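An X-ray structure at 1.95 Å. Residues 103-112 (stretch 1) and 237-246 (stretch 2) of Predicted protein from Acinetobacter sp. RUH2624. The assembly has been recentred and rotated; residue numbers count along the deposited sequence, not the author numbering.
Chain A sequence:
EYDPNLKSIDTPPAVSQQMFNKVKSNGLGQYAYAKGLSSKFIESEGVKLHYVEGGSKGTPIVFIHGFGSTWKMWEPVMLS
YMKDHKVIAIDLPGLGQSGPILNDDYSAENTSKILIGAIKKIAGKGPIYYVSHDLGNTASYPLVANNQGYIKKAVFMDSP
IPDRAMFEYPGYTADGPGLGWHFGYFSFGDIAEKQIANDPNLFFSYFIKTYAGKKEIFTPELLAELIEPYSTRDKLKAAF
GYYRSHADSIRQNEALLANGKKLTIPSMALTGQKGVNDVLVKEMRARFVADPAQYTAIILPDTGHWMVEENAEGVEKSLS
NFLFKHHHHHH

Stretch 1 (103-112) NDDYSAENTS
Stretch 2, residues 237-246: KAAFGYYRSH

Stretch 2 is helical from Lys-237 to Arg-244, the end of a helix that begins earlier in the chain. Against it lies the loop Asp-104 to Ser-107, which leads into a helix starting at Ala-108 with Ser-107 at the N-cap. Asp-104 has phi/psi of 68/15, a left-handed turn; Ser-107, at -73/154, is extended before the helix. The register is set by CA atoms of Tyr-106 and Tyr-242, 4.9 Å apart, and of Ser-107 and Ser-245, 5.0 Å apart, with loop and stretch 2 running roughly the same way. The stretches bury 426 Å².

Lys-237 extends its side chain all-t and serves the contact through its backbone: its O accepts from Arg-244 NH2 at 2.9 Å. Ala-238 is small enough to admit the far end of Tyr-106, with its CB 3.5 Å from Tyr-106 OH, while its O lies over one face of that ring. Ala-239 and Phe-240 point away.

Gly-241 makes the close approach possible. An ideal Gly-241 CB would point toward stretch 1 and fall 2.3 Å from Tyr-106 CD2, a clash, and a tight 3.2 Å from Asp-104 OD1. Gly-241 O lies 3.6 Å from Tyr-106 CB.

Tyr-242 (chi1 -71°, chi2 -91°) meets Tyr-106 (chi1 -71°, chi2 -84°) obliquely, with ring centroids 4.8 Å apart and planes at 44°. Tyr-106 CD1 comes 3.4 Å from Tyr-242 CE2, and Tyr-106 CB sits over the Tyr-242 ring, 4.1 Å from its centroid, in a CH-pi contact. Thr-111 (chi1 57°) adds a methyl, its CG2 3.6 Å from Tyr-242 CE1. Water 3 donates to Tyr-106 O at 2.9 Å and Tyr-242 O at 2.8 Å, joining the two backbones. Tyr-243 points away.

Arg-244 (m, t, m, chi4 -83°) offers the edge of its guanidinium to Asp-104 (chi1 -154°, t). The charges form a two-pronged salt bridge: Arg-244 NH2 donates to Asp-104 OD1 at 2.9 Å, and Arg-244 NE to Asp-104 OD2 at 3.1 Å.

Ser-245 (chi1 -73°, m) is a compact polar residue facing the loop. Ser-245 OG accepts a hydrogen bond from water 1 at 3.0 Å and a weak one from Tyr-106 N at 3.1 Å, and donates to water 2 at 2.8 Å. Water 2 donates to Asp-105 OD1 at 2.9 Å. That same Asp-105 OD1 accepts from Ser-107 N at 3.1 Å and from Ser-107 OG at 2.7 Å, bracing the loop. The CB of Ser-245 packs 3.5 Å from Ser-107 N. His-246 ends the stretch with its CB directed away.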

# COMPACT_ATOMS: atom_id res chain seq x y z
N ASN A 103 -11.34 -4.80 -22.42
CA ASN A 103 -10.71 -6.06 -21.99
C ASN A 103 -9.71 -5.88 -20.85
O ASN A 103 -9.01 -6.82 -20.46
CB ASN A 103 -10.07 -6.81 -23.17
CG ASN A 103 -8.77 -6.18 -23.63
OD1 ASN A 103 -8.42 -5.07 -23.24
ND2 ASN A 103 -8.04 -6.90 -24.49
N ASP A 104 -9.65 -4.66 -20.31
CA ASP A 104 -8.85 -4.36 -19.13
C ASP A 104 -7.34 -4.45 -19.39
O ASP A 104 -6.55 -4.49 -18.45
CB ASP A 104 -9.23 -5.29 -17.96
CG ASP A 104 -8.94 -4.67 -16.61
OD1 ASP A 104 -9.14 -3.44 -16.46
OD2 ASP A 104 -8.53 -5.40 -15.68
N ASP A 105 -6.95 -4.47 -20.66
CA ASP A 105 -5.53 -4.44 -21.00
C ASP A 105 -5.00 -3.00 -21.03
O ASP A 105 -4.98 -2.35 -22.08
CB ASP A 105 -5.23 -5.17 -22.32
CG ASP A 105 -3.77 -5.12 -22.69
OD1 ASP A 105 -2.95 -4.80 -21.81
OD2 ASP A 105 -3.43 -5.38 -23.86
N TYR A 106 -4.60 -2.52 -19.86
CA TYR A 106 -4.02 -1.19 -19.72
C TYR A 106 -2.50 -1.28 -19.66
O TYR A 106 -1.84 -0.47 -18.99
CB TYR A 106 -4.56 -0.49 -18.47
CG TYR A 106 -6.01 -0.06 -18.58
CD1 TYR A 106 -6.34 1.13 -19.20
CD2 TYR A 106 -7.04 -0.86 -18.09
CE1 TYR A 106 -7.66 1.53 -19.33
CE2 TYR A 106 -8.37 -0.45 -18.19
CZ TYR A 106 -8.67 0.75 -18.83
OH TYR A 106 -9.97 1.19 -18.97
N SER A 107 -1.93 -2.27 -20.34
CA SER A 107 -0.48 -2.35 -20.46
C SER A 107 0.06 -1.27 -21.40
O SER A 107 -0.65 -0.80 -22.30
CB SER A 107 -0.03 -3.74 -20.94
OG SER A 107 -0.38 -3.97 -22.30
N ALA A 108 1.32 -0.90 -21.18
CA ALA A 108 2.02 0.09 -22.01
C ALA A 108 1.83 -0.14 -23.52
O ALA A 108 1.52 0.79 -24.26
CB ALA A 108 3.50 0.09 -21.66
N GLU A 109 2.04 -1.37 -23.97
CA GLU A 109 1.90 -1.66 -25.40
C GLU A 109 0.51 -1.32 -25.92
O GLU A 109 0.37 -0.69 -26.97
CB GLU A 109 2.23 -3.12 -25.71
CG GLU A 109 3.70 -3.48 -25.56
CD GLU A 109 4.56 -2.96 -26.71
OE1 GLU A 109 4.02 -2.25 -27.59
OE2 GLU A 109 5.77 -3.28 -26.72
N ASN A 110 -0.52 -1.74 -25.19
CA ASN A 110 -1.89 -1.48 -25.61
C ASN A 110 -2.27 0.00 -25.60
O ASN A 110 -2.81 0.51 -26.58
CB ASN A 110 -2.90 -2.29 -24.80
CG ASN A 110 -4.20 -2.50 -25.55
OD1 ASN A 110 -4.20 -2.64 -26.77
ND2 ASN A 110 -5.32 -2.51 -24.82
N THR A 111 -1.98 0.70 -24.51
CA THR A 111 -2.29 2.13 -24.42
C THR A 111 -1.46 2.91 -25.44
O THR A 111 -1.92 3.90 -26.01
CB THR A 111 -2.04 2.68 -22.99
OG1 THR A 111 -0.67 2.42 -22.62
CG2 THR A 111 -2.95 1.99 -21.99
N SER A 112 -0.22 2.48 -25.66
CA SER A 112 0.62 3.11 -26.68
C SER A 112 0.01 2.95 -28.08
O SER A 112 0.05 3.88 -28.91
CB SER A 112 2.03 2.54 -26.66
OG SER A 112 2.82 3.12 -25.62
N LYS A 237 -12.02 2.14 -11.67
CA LYS A 237 -11.67 0.84 -12.24
C LYS A 237 -10.63 0.98 -13.36
O LYS A 237 -9.64 0.25 -13.40
CB LYS A 237 -12.91 0.11 -12.76
CG LYS A 237 -12.64 -1.34 -13.19
CD LYS A 237 -13.90 -1.99 -13.75
CE LYS A 237 -13.67 -3.47 -14.04
NZ LYS A 237 -14.94 -4.21 -14.27
N ALA A 238 -10.87 1.92 -14.27
CA ALA A 238 -9.92 2.21 -15.35
C ALA A 238 -8.56 2.64 -14.80
O ALA A 238 -7.52 2.12 -15.20
CB ALA A 238 -10.48 3.27 -16.26
N ALA A 239 -8.56 3.62 -13.90
CA ALA A 239 -7.31 4.07 -13.30
C ALA A 239 -6.51 2.90 -12.74
O ALA A 239 -5.30 2.78 -12.96
CB ALA A 239 -7.60 5.09 -12.19
N PHE A 240 -7.18 2.02 -12.01
CA PHE A 240 -6.44 0.95 -11.35
C PHE A 240 -6.12 -0.20 -12.32
O PHE A 240 -5.28 -1.05 -12.03
CB PHE A 240 -7.14 0.52 -10.05
CG PHE A 240 -7.35 1.66 -9.06
CD1 PHE A 240 -6.35 2.60 -8.85
CD2 PHE A 240 -8.55 1.81 -8.38
CE1 PHE A 240 -6.54 3.66 -7.96
CE2 PHE A 240 -8.74 2.86 -7.49
CZ PHE A 240 -7.74 3.79 -7.28
N GLY A 241 -6.75 -0.18 -13.50
CA GLY A 241 -6.31 -1.10 -14.54
C GLY A 241 -4.85 -0.89 -14.93
O GLY A 241 -4.13 -1.85 -15.20
N TYR A 242 -4.40 0.37 -14.96
CA TYR A 242 -2.99 0.66 -15.27
C TYR A 242 -2.10 -0.03 -14.26
O TYR A 242 -1.03 -0.54 -14.60
CB TYR A 242 -2.72 2.17 -15.30
CG TYR A 242 -3.34 2.85 -16.49
CD1 TYR A 242 -2.62 3.00 -17.68
CD2 TYR A 242 -4.65 3.31 -16.45
CE1 TYR A 242 -3.20 3.61 -18.79
CE2 TYR A 242 -5.24 3.91 -17.56
CZ TYR A 242 -4.50 4.05 -18.73
OH TYR A 242 -5.07 4.64 -19.84
N TYR A 243 -2.56 -0.08 -13.01
CA TYR A 243 -1.78 -0.66 -11.94
C TYR A 243 -1.80 -2.19 -11.98
O TYR A 243 -0.75 -2.83 -11.79
CB TYR A 243 -2.18 -0.09 -10.57
CG TYR A 243 -1.82 1.38 -10.46
CD1 TYR A 243 -0.56 1.77 -10.00
CD2 TYR A 243 -2.70 2.37 -10.89
CE1 TYR A 243 -0.20 3.12 -9.94
CE2 TYR A 243 -2.35 3.73 -10.83
CZ TYR A 243 -1.10 4.09 -10.35
OH TYR A 243 -0.74 5.42 -10.29
N ARG A 244 -2.96 -2.78 -12.25
CA ARG A 244 -3.06 -4.23 -12.46
C ARG A 244 -2.17 -4.66 -13.63
O ARG A 244 -1.61 -5.76 -13.63
CB ARG A 244 -4.50 -4.65 -12.76
CG ARG A 244 -5.47 -4.43 -11.63
CD ARG A 244 -6.86 -5.01 -11.95
NE ARG A 244 -7.61 -4.28 -12.97
CZ ARG A 244 -8.34 -3.18 -12.73
NH1 ARG A 244 -8.38 -2.65 -11.52
NH2 ARG A 244 -9.01 -2.60 -13.73
N SER A 245 -2.06 -3.78 -14.62
CA SER A 245 -1.33 -4.10 -15.84
C SER A 245 0.16 -3.79 -15.77
O SER A 245 0.86 -3.96 -16.76
CB SER A 245 -1.94 -3.35 -17.03
OG SER A 245 -3.18 -3.90 -17.42
N HIS A 246 0.64 -3.32 -14.62
CA HIS A 246 2.05 -2.91 -14.53
C HIS A 246 3.05 -4.05 -14.76
O HIS A 246 4.12 -3.84 -15.34
CB HIS A 246 2.34 -2.18 -13.21
CG HIS A 246 2.23 -0.68 -13.29
ND1 HIS A 246 1.85 0.10 -12.23
CD2 HIS A 246 2.49 0.18 -14.31
CE1 HIS A 246 1.85 1.37 -12.59
NE2 HIS A 246 2.24 1.45 -13.85
O HOH W 1 -5.72 -4.40 -15.91
O HOH W 2 -2.56 -5.97 -19.21
O HOH W 3 0.27 -0.76 -17.05